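Local coordinates for protein fusolin (Unidentified entomopoxvirus, PDB 4YN2) that forms the protein crystals known as viral spindles, which enhance virulence, and probably acts on chitin through a lytic polysaccharide monooxygenase-like domain, at residues A[10-13]-A[14-17]; A[50-53]-A[54-58]; A[162-165]-A[166-169]; A[258-261]-A[262-265]. All coordinates share one frame; numbering follows the deposited sequence.

Contact 1: residues A[10-13]-A[14-17]; sequences RQRR and CSME
Along the short helix 10-15, which follows strand 2-6 in the monooxygenase-like domain, Arg12 meets Ser15 and Met16 about one turn on. Two backbone bonds of the i to i+4 kind define the helix: Cys14 N to Arg10 O at 3.2 Å and Ser15 N to Gln11 O at 2.9 Å. A third, Met16 N to Arg12 O, is weak, with an N-H...O angle of only 130°. The Arg12 chain runs out with CG opposite the backbone N (chi1 175°) and then bends at chi2 (64°), which brings its guanidinium back over the residues that follow. NH1 donates to Ser15 OG at 3.0 Å, and OG lies in the guanidinium plane, at its edge; the hydroxyl is also hydrogen-bonded to Asp65 OD2, its strongest polar partner. Met16 instead covers a face, its CG 3.1 Å above the plane and offset toward the rim. Cys14 is buried, and its disulfide to Cys33 ties this segment to helix 31-48. Arg13 forms a salt bridge with Asp30, whose backbone N also binds Glu17. One water joins the Arg13 backbone to the Glu17 carboxylate, donating to Arg13 O at 3.2 Å and to Glu17 OE2 at 2.7 Å.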
loop_
_atom_site.group_PDB
_atom_site.type_symbol
_atom_site.label_atom_id
_atom_site.label_comp_id
_atom_site.label_asym_id
_atom_site.label_seq_id
_atom_site.Cartn_x
_atom_site.Cartn_y
_atom_site.Cartn_z
ATOM N N ARG A 10 -3.873 -3.116 -0.228
ATOM C CA ARG A 10 -2.841 -4.099 -0.546
ATOM C C ARG A 10 -3.455 -5.498 -0.673
ATOM O O ARG A 10 -3.234 -6.164 -1.679
ATOM C CB ARG A 10 -1.778 -4.095 0.554
ATOM C CG ARG A 10 -0.606 -5.018 0.286
ATOM C CD ARG A 10 0.367 -4.989 1.428
ATOM N NE ARG A 10 1.171 -3.773 1.463
ATOM C CZ ARG A 10 2.135 -3.535 2.350
ATOM N NH1 ARG A 10 2.418 -4.428 3.294
ATOM N NH2 ARG A 10 2.820 -2.399 2.305
ATOM N N GLN A 11 -4.235 -5.928 0.337
ATOM C CA GLN A 11 -4.827 -7.268 0.329
ATOM C C GLN A 11 -5.902 -7.413 -0.761
ATOM O O GLN A 11 -6.116 -8.527 -1.235
ATOM C CB GLN A 11 -5.380 -7.686 1.708
ATOM C CG GLN A 11 -6.795 -7.223 2.083
ATOM C CD GLN A 11 -6.936 -5.755 2.362
ATOM O OE1 GLN A 11 -5.959 -5.030 2.585
ATOM N NE2 GLN A 11 -8.169 -5.293 2.365
ATOM N N ARG A 12 -6.572 -6.324 -1.152
ATOM C CA ARG A 12 -7.595 -6.393 -2.193
ATOM C C ARG A 12 -6.921 -6.592 -3.544
ATOM O O ARG A 12 -7.393 -7.389 -4.356
ATOM C CB ARG A 12 -8.521 -5.161 -2.196
ATOM C CG ARG A 12 -9.541 -5.138 -3.337
ATOM C CD ARG A 12 -10.544 -6.265 -3.276
ATOM N NE ARG A 12 -11.442 -6.254 -4.439
ATOM C CZ ARG A 12 -11.668 -7.267 -5.281
ATOM N NH1 ARG A 12 -11.063 -8.442 -5.104
ATOM N NH2 ARG A 12 -12.505 -7.119 -6.301
ATOM N N ARG A 13 -5.794 -5.921 -3.766
ATOM C CA ARG A 13 -5.023 -6.115 -4.980
ATOM C C ARG A 13 -4.571 -7.588 -5.089
ATOM O O ARG A 13 -4.635 -8.177 -6.172
ATOM C CB ARG A 13 -3.833 -5.170 -5.013
ATOM C CG ARG A 13 -2.981 -5.414 -6.228
ATOM C CD ARG A 13 -2.036 -4.288 -6.520
ATOM N NE ARG A 13 -1.259 -4.623 -7.712
ATOM C CZ ARG A 13 -0.239 -5.468 -7.743
ATOM N NH1 ARG A 13 0.181 -6.051 -6.631
ATOM N NH2 ARG A 13 0.388 -5.716 -8.887
ATOM N N CYS A 14 -4.155 -8.182 -3.960
ATOM C CA CYS A 14 -3.781 -9.596 -3.909
ATOM C C CYS A 14 -4.977 -10.516 -4.184
ATOM O O CYS A 14 -4.797 -11.533 -4.829
ATOM C CB CYS A 14 -3.163 -9.938 -2.560
ATOM S SG CYS A 14 -1.584 -9.116 -2.226
ATOM N N SER A 15 -6.169 -10.204 -3.649
ATOM C CA SER A 15 -7.329 -11.087 -3.808
ATOM C C SER A 15 -7.904 -11.098 -5.223
ATOM O O SER A 15 -8.709 -11.971 -5.515
ATOM C CB SER A 15 -8.428 -10.725 -2.823
ATOM O OG SER A 15 -8.980 -9.466 -3.154
ATOM N N MET A 16 -7.518 -10.164 -6.094
ATOM C CA MET A 16 -7.961 -10.178 -7.491
ATOM C C MET A 16 -7.095 -11.132 -8.329
ATOM O O MET A 16 -7.430 -11.386 -9.477
ATOM C CB MET A 16 -7.917 -8.767 -8.081
ATOM C CG MET A 16 -8.904 -7.827 -7.404
ATOM S SD MET A 16 -8.951 -6.136 -8.036
ATOM C CE MET A 16 -7.286 -5.827 -8.259
ATOM N N GLU A 17 -5.993 -11.655 -7.762
ATOM C CA GLU A 17 -5.103 -12.610 -8.435
ATOM C C GLU A 17 -5.689 -14.025 -8.450
ATOM O O GLU A 17 -6.583 -14.330 -7.665
ATOM C CB GLU A 17 -3.750 -12.646 -7.709
ATOM C CG GLU A 17 -2.964 -11.353 -7.838
ATOM C CD GLU A 17 -1.966 -11.333 -8.980
ATOM O OE1 GLU A 17 -2.061 -12.188 -9.887
ATOM O OE2 GLU A 17 -1.028 -10.511 -8.919
HETATM O O HOH W 1 -1.940 -8.247 -7.829
#

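Contact 2: residues A[50-53]-A[54-58]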
loop_
_atom_site.group_PDB
_atom_site.type_symbol
_atom_site.label_atom_id
_atom_site.label_comp_id
_atom_site.label_asym_id
_atom_site.label_seq_id
_atom_site.Cartn_x
_atom_site.Cartn_y
_atom_site.Cartn_z
ATOM N N SER A 50 0.769 -30.375 7.293
ATOM C CA SER A 50 -0.426 -30.692 6.519
ATOM C C SER A 50 -0.571 -29.697 5.366
ATOM O O SER A 50 -0.689 -28.493 5.608
ATOM C CB SER A 50 -1.656 -30.641 7.420
ATOM O OG SER A 50 -2.849 -30.917 6.700
ATOM N N THR A 51 -0.552 -30.199 4.123
ATOM C CA THR A 51 -0.676 -29.364 2.929
ATOM C C THR A 51 -2.074 -28.730 2.857
ATOM O O THR A 51 -2.166 -27.569 2.479
ATOM C CB THR A 51 -0.355 -30.180 1.671
ATOM O OG1 THR A 51 1.013 -30.581 1.737
ATOM C CG2 THR A 51 -0.586 -29.402 0.384
ATOM N N THR A 52 -3.149 -29.479 3.209
ATOM C CA THR A 52 -4.524 -28.964 3.166
ATOM C C THR A 52 -4.665 -27.727 4.069
ATOM O O THR A 52 -5.315 -26.764 3.668
ATOM C CB THR A 52 -5.537 -30.056 3.541
ATOM O OG1 THR A 52 -5.554 -31.027 2.495
ATOM C CG2 THR A 52 -6.948 -29.512 3.734
ATOM N N ASP A 53 -4.062 -27.759 5.270
ATOM C CA ASP A 53 -4.092 -26.630 6.202
ATOM C C ASP A 53 -3.294 -25.453 5.648
ATOM O O ASP A 53 -3.728 -24.312 5.788
ATOM C CB ASP A 53 -3.524 -27.029 7.572
ATOM C CG ASP A 53 -4.336 -28.078 8.313
ATOM O OD1 ASP A 53 -5.512 -28.297 7.939
ATOM O OD2 ASP A 53 -3.805 -28.662 9.278
ATOM N N ALA A 54 -2.139 -25.733 5.017
ATOM C CA ALA A 54 -1.291 -24.709 4.410
ATOM C C ALA A 54 -2.042 -23.980 3.294
ATOM O O ALA A 54 -2.068 -22.754 3.290
ATOM C CB ALA A 54 -0.013 -25.336 3.865
ATOM N N ILE A 55 -2.729 -24.740 2.416
ATOM C CA ILE A 55 -3.539 -24.175 1.330
ATOM C C ILE A 55 -4.679 -23.334 1.903
ATOM O O ILE A 55 -4.885 -22.213 1.461
ATOM C CB ILE A 55 -4.127 -25.275 0.400
ATOM C CG1 ILE A 55 -3.031 -26.067 -0.327
ATOM C CG2 ILE A 55 -5.106 -24.654 -0.611
ATOM C CD1 ILE A 55 -3.541 -27.475 -0.881
ATOM N N SER A 56 -5.432 -23.889 2.861
ATOM C CA SER A 56 -6.580 -23.199 3.439
ATOM C C SER A 56 -6.183 -21.906 4.157
ATOM O O SER A 56 -6.905 -20.919 4.047
ATOM C CB SER A 56 -7.322 -24.109 4.411
ATOM O OG SER A 56 -7.863 -25.224 3.719
ATOM N N ALA A 57 -5.066 -21.923 4.912
ATOM C CA ALA A 57 -4.591 -20.727 5.617
ATOM C C ALA A 57 -4.174 -19.631 4.636
ATOM O O ALA A 57 -4.544 -18.474 4.824
ATOM C CB ALA A 57 -3.430 -21.074 6.517
ATOM N N ALA A 58 -3.436 -20.000 3.593
ATOM C CA ALA A 58 -2.960 -19.072 2.560
ATOM C C ALA A 58 -4.132 -18.504 1.742
ATOM O O ALA A 58 -4.165 -17.307 1.461
ATOM C CB ALA A 58 -1.969 -19.782 1.652
#
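Ser56 OG turns back onto the carbonyl oxygen of Thr52 and donates a hydrogen bond of 3.0 Å. That oxygen already accepts from Ser56 N, also at 3.0 Å, and the two donors reach it from opposite faces of the carbonyl plane, tilted by 31° for OG and 27° for N. The hydroxyl can do this because it stands opposite its own carbonyl carbon and beside its own N (chi1 -64°), the setting from which a serine can fold back on the preceding turn. One residue earlier along the helix, the Thr51-Ile55 pair is apolar: Thr51 CG2 lies 3.7 Å from Ile55 CD1, the two side chains crossing obliquely. Separately, Ile55 CG1 rests against the backbone, 3.3 Å from Thr51 O. These pairs sit on the first turns of helix 51-63, with Ser50 at the N-cap position. The i to i+4 ladder starts at that residue, as Ala54 N donates to Ser50 O at 3.2 Å. It continues with Ile55 N to Thr51 O at 2.9 Å, nearly along the C=O axis, and Ala57 N to Asp53 O, also 2.9 Å. Farther out, helix 31-48 lies against one side: Tyr41 touches both Thr51 and Ile55, and Val44 meets Ala57. Trp99, from a loop, packs on Asp53 and Ala57, whereas Thr52 and Ser56 belong to the exposed side of the helix.

Contact 3: residues A[162-165]-A[166-169]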
loop_
_atom_site.group_PDB
_atom_site.type_symbol
_atom_site.label_atom_id
_atom_site.label_comp_id
_atom_site.label_asym_id
_atom_site.label_seq_id
_atom_site.Cartn_x
_atom_site.Cartn_y
_atom_site.Cartn_z
ATOM N N ARG A 162 8.724 -2.463 8.373
ATOM C CA ARG A 162 7.355 -2.824 8.697
ATOM C C ARG A 162 6.613 -1.549 8.963
ATOM O O ARG A 162 7.215 -0.586 9.456
ATOM C CB ARG A 162 7.296 -3.720 9.935
ATOM C CG ARG A 162 7.845 -5.100 9.675
ATOM C CD ARG A 162 6.774 -6.032 9.195
ATOM N NE ARG A 162 7.344 -7.317 8.781
ATOM C CZ ARG A 162 6.722 -8.491 8.841
ATOM N NH1 ARG A 162 5.479 -8.575 9.313
ATOM N NH2 ARG A 162 7.341 -9.595 8.445
ATOM N N VAL A 163 5.314 -1.546 8.685
ATOM C CA VAL A 163 4.428 -0.448 9.037
ATOM C C VAL A 163 4.074 -0.687 10.488
ATOM O O VAL A 163 3.511 -1.731 10.813
ATOM C CB VAL A 163 3.180 -0.383 8.129
ATOM C CG1 VAL A 163 2.174 0.643 8.651
ATOM C CG2 VAL A 163 3.564 -0.069 6.683
ATOM N N VAL A 164 4.409 0.257 11.355
ATOM C CA VAL A 164 4.185 0.150 12.793
ATOM C C VAL A 164 3.640 1.468 13.285
ATOM O O VAL A 164 3.814 2.472 12.609
ATOM C CB VAL A 164 5.488 -0.262 13.544
ATOM C CG1 VAL A 164 5.958 -1.635 13.098
ATOM C CG2 VAL A 164 6.614 0.754 13.362
ATOM N N TRP A 165 3.027 1.495 14.464
ATOM C CA TRP A 165 2.474 2.743 14.980
ATOM C C TRP A 165 3.551 3.824 15.140
ATOM O O TRP A 165 3.277 5.000 14.854
ATOM C CB TRP A 165 1.743 2.517 16.305
ATOM C CG TRP A 165 0.483 1.723 16.143
ATOM C CD1 TRP A 165 0.274 0.428 16.509
ATOM C CD2 TRP A 165 -0.694 2.140 15.448
ATOM N NE1 TRP A 165 -1.003 0.044 16.171
ATOM C CE2 TRP A 165 -1.605 1.063 15.481
ATOM C CE3 TRP A 165 -1.055 3.305 14.761
ATOM C CZ2 TRP A 165 -2.885 1.152 14.926
ATOM C CZ3 TRP A 165 -2.323 3.390 14.217
ATOM C CH2 TRP A 165 -3.217 2.318 14.291
ATOM N N GLY A 166 4.778 3.395 15.455
ATOM C CA GLY A 166 5.918 4.282 15.622
ATOM C C GLY A 166 6.387 4.993 14.372
ATOM O O GLY A 166 7.097 5.991 14.493
ATOM N N ASN A 167 6.039 4.493 13.158
ATOM C CA ASN A 167 6.448 5.173 11.928
ATOM C C ASN A 167 5.225 5.626 11.121
ATOM O O ASN A 167 5.347 5.898 9.924
ATOM C CB ASN A 167 7.431 4.343 11.089
ATOM C CG ASN A 167 6.927 3.023 10.574
ATOM O OD1 ASN A 167 5.741 2.716 10.603
ATOM N ND2 ASN A 167 7.829 2.204 10.099
ATOM N N LEU A 168 4.080 5.807 11.802
ATOM C CA LEU A 168 2.846 6.309 11.210
ATOM C C LEU A 168 2.478 7.654 11.810
ATOM O O LEU A 168 2.609 7.838 13.013
ATOM C CB LEU A 168 1.681 5.331 11.445
ATOM C CG LEU A 168 1.612 4.091 10.571
ATOM C CD1 LEU A 168 0.444 3.230 11.008
ATOM C CD2 LEU A 168 1.531 4.452 9.088
ATOM N N ASP A 169 1.959 8.562 10.971
ATOM C CA ASP A 169 1.476 9.893 11.349
ATOM C C ASP A 169 -0.004 10.002 11.033
ATOM O O ASP A 169 -0.365 9.732 9.889
ATOM C CB ASP A 169 2.205 10.971 10.539
ATOM C CG ASP A 169 3.659 11.180 10.872
ATOM O OD1 ASP A 169 4.023 11.021 12.052
ATOM O OD2 ASP A 169 4.416 11.574 9.971
#
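The amide of Asn167 grips the backbone of the preceding residues at two points. Its ND2 donates to Arg162 O at 2.9 Å with an N-H...O angle of 167°, and that oxygen lies nearly in the amide plane; the donor in turn lies in the carbonyl plane of Arg162. Its OD1 accepts from Val164 N, also at 2.9 Å and nearly straight at 171°, and Val164 CG2 packs 3.5 Å from the same OD1. With both ends engaged, the rotation of the amide is fixed. Asn167 CG stands between its own N and carbonyl carbon (chi1 62°), which carries the group back over the bend. This is the tight turn, with Trp165 and Gly166 in 3-10 conformation, that leads the loop after strand 145-152 into strand 168-174. Asn167 N to Val164 O, 3.1 Å, and Leu168 N to Trp165 O, 3.3 Å, are its i to i+3 bonds. On the packed side Leu168 CD2 meets Val163 CG1 at 3.9 Å, and Leu168 CD1 approaches Trp165 CE3 at 4.0 Å. Tyr150 and Tyr209 set their rings edge-to-face with Trp165, whose NE1 binds Val87 O. The looser part is at Gly166, exposed within the chain, and at the partly exposed Val164; both touch a crystal neighbour.

Contact 4: residues A[258-261]-A[262-265]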
loop_
_atom_site.group_PDB
_atom_site.type_symbol
_atom_site.label_atom_id
_atom_site.label_comp_id
_atom_site.label_asym_id
_atom_site.label_seq_id
_atom_site.Cartn_x
_atom_site.Cartn_y
_atom_site.Cartn_z
ATOM N N THR A 258 19.003 15.394 -35.894
ATOM C CA THR A 258 18.493 14.173 -35.267
ATOM C C THR A 258 19.635 13.159 -35.106
ATOM O O THR A 258 19.390 12.044 -34.667
ATOM C CB THR A 258 17.359 13.579 -36.103
ATOM O OG1 THR A 258 17.841 13.316 -37.425
ATOM C CG2 THR A 258 16.169 14.493 -36.166
ATOM N N PHE A 259 20.875 13.535 -35.471
ATOM C CA PHE A 259 22.043 12.663 -35.367
ATOM C C PHE A 259 22.385 12.419 -33.900
ATOM O O PHE A 259 22.278 13.341 -33.095
ATOM C CB PHE A 259 23.235 13.317 -36.083
ATOM C CG PHE A 259 24.440 12.436 -36.314
ATOM C CD1 PHE A 259 25.447 12.346 -35.367
ATOM C CD2 PHE A 259 24.608 11.765 -37.516
ATOM C CE1 PHE A 259 26.593 11.578 -35.611
ATOM C CE2 PHE A 259 25.772 11.034 -37.776
ATOM C CZ PHE A 259 26.769 10.968 -36.830
ATOM N N ASN A 260 22.786 11.192 -33.547
ATOM C CA ASN A 260 23.164 10.882 -32.168
ATOM C C ASN A 260 24.533 11.504 -31.906
ATOM O O ASN A 260 25.563 10.894 -32.176
ATOM C CB ASN A 260 23.158 9.359 -31.923
ATOM C CG ASN A 260 23.296 8.961 -30.468
ATOM O OD1 ASN A 260 23.145 9.771 -29.544
ATOM N ND2 ASN A 260 23.534 7.682 -30.228
ATOM N N TYR A 261 24.533 12.758 -31.439
ATOM C CA TYR A 261 25.759 13.518 -31.178
ATOM C C TYR A 261 26.809 12.726 -30.400
ATOM O O TYR A 261 26.518 12.244 -29.313
ATOM C CB TYR A 261 25.433 14.789 -30.387
ATOM C CG TYR A 261 26.662 15.623 -30.118
ATOM C CD1 TYR A 261 27.349 16.231 -31.156
ATOM C CD2 TYR A 261 27.153 15.783 -28.828
ATOM C CE1 TYR A 261 28.485 16.993 -30.923
ATOM C CE2 TYR A 261 28.310 16.523 -28.583
ATOM C CZ TYR A 261 28.964 17.143 -29.637
ATOM O OH TYR A 261 30.084 17.911 -29.455
ATOM N N ASN A 262 28.034 12.630 -30.939
ATOM C CA ASN A 262 29.174 11.966 -30.307
ATOM C C ASN A 262 28.907 10.487 -29.958
ATOM O O ASN A 262 29.487 9.960 -29.008
ATOM C CB ASN A 262 29.665 12.767 -29.066
ATOM C CG ASN A 262 30.582 13.901 -29.446
ATOM O OD1 ASN A 262 30.879 14.142 -30.626
ATOM N ND2 ASN A 262 31.075 14.610 -28.456
ATOM N N GLU A 263 28.130 9.782 -30.804
ATOM C CA GLU A 263 27.972 8.335 -30.639
ATOM C C GLU A 263 29.358 7.702 -30.840
ATOM O O GLU A 263 30.080 8.085 -31.769
ATOM C CB GLU A 263 26.952 7.770 -31.636
ATOM C CG GLU A 263 26.858 6.249 -31.635
ATOM C CD GLU A 263 25.702 5.666 -32.422
ATOM O OE1 GLU A 263 24.642 6.325 -32.503
ATOM O OE2 GLU A 263 25.846 4.537 -32.944
ATOM N N GLY A 264 29.747 6.824 -29.921
ATOM C CA GLY A 264 31.058 6.189 -29.936
ATOM C C GLY A 264 32.011 6.780 -28.922
ATOM O O GLY A 264 32.993 6.130 -28.562
ATOM N N VAL A 265 31.785 8.043 -28.494
ATOM C CA VAL A 265 32.654 8.673 -27.502
ATOM C C VAL A 265 32.204 8.182 -26.125
ATOM O O VAL A 265 31.021 8.332 -25.823
ATOM C CB VAL A 265 32.603 10.227 -27.588
ATOM C CG1 VAL A 265 33.475 10.874 -26.505
ATOM C CG2 VAL A 265 33.018 10.717 -28.971
#
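Tyr261 and Asn262 occupy the two central positions of a type II beta turn from Asn260 to Glu263, and their side chains lie together, pointing the same way. The ring and amide planes are 20° apart, so the amide is stacked on the phenol. Asn262 CG sits 3.5 Å above the ring plane, offset toward the rim, and ND2 comes within 3.4 Å of Tyr261 CE2. The CB of the asparagine adds a CH-pi contact, 4.1 Å from the ring centroid and 19° off its normal. The ring reaches this place because Tyr261 CG is opposite its own backbone N. Asn262 takes positive phi, as the third residue of a type II turn does.

The outer pair, Asn260 and Glu263, is set differently. Their side chains cross at about a right angle, and the planes of amide and carboxylate are far from coplanar. Between the same two residues runs the bond that closes the turn, Glu263 N to Asn260 O at 3.1 Å. A second type II turn, from Asn262 to Val265, follows at once and is closed by Val265 N to Asn262 O at 3.0 Å; Gly264 sits at its third position with positive phi.

All four contacting residues are exposed, in the long loop between strand 220-231 and helix 271-280, well away from the centre of the chain. In the outer pair, Asn260 ND2 donates to Glu263 OE1 at 2.9 Å and meets that oxygen from above the carboxylate plane, 36° out of it.

Contacts 1, 2 and 3 all belong to the monooxygenase-like region and are partly buried, whereas contact 4 lies wholly on the surface, its centre about 46 Å from that of contact 1. Contacts 1 and 2 are helical and share a neighbour, helix 31-48, reached by a disulfide in one case and by side-chain packing in the other. Contact 3 leads into a strand; its nearest atoms come within about 5 Å of contact 1 without touching. The chemistry follows the setting: a guanidinium-hydroxyl bond and a water bridge along a short helix, a serine hydroxyl returning to its helix, an asparagine amide fixing a turn, and amide-ring stacking in an exposed loop.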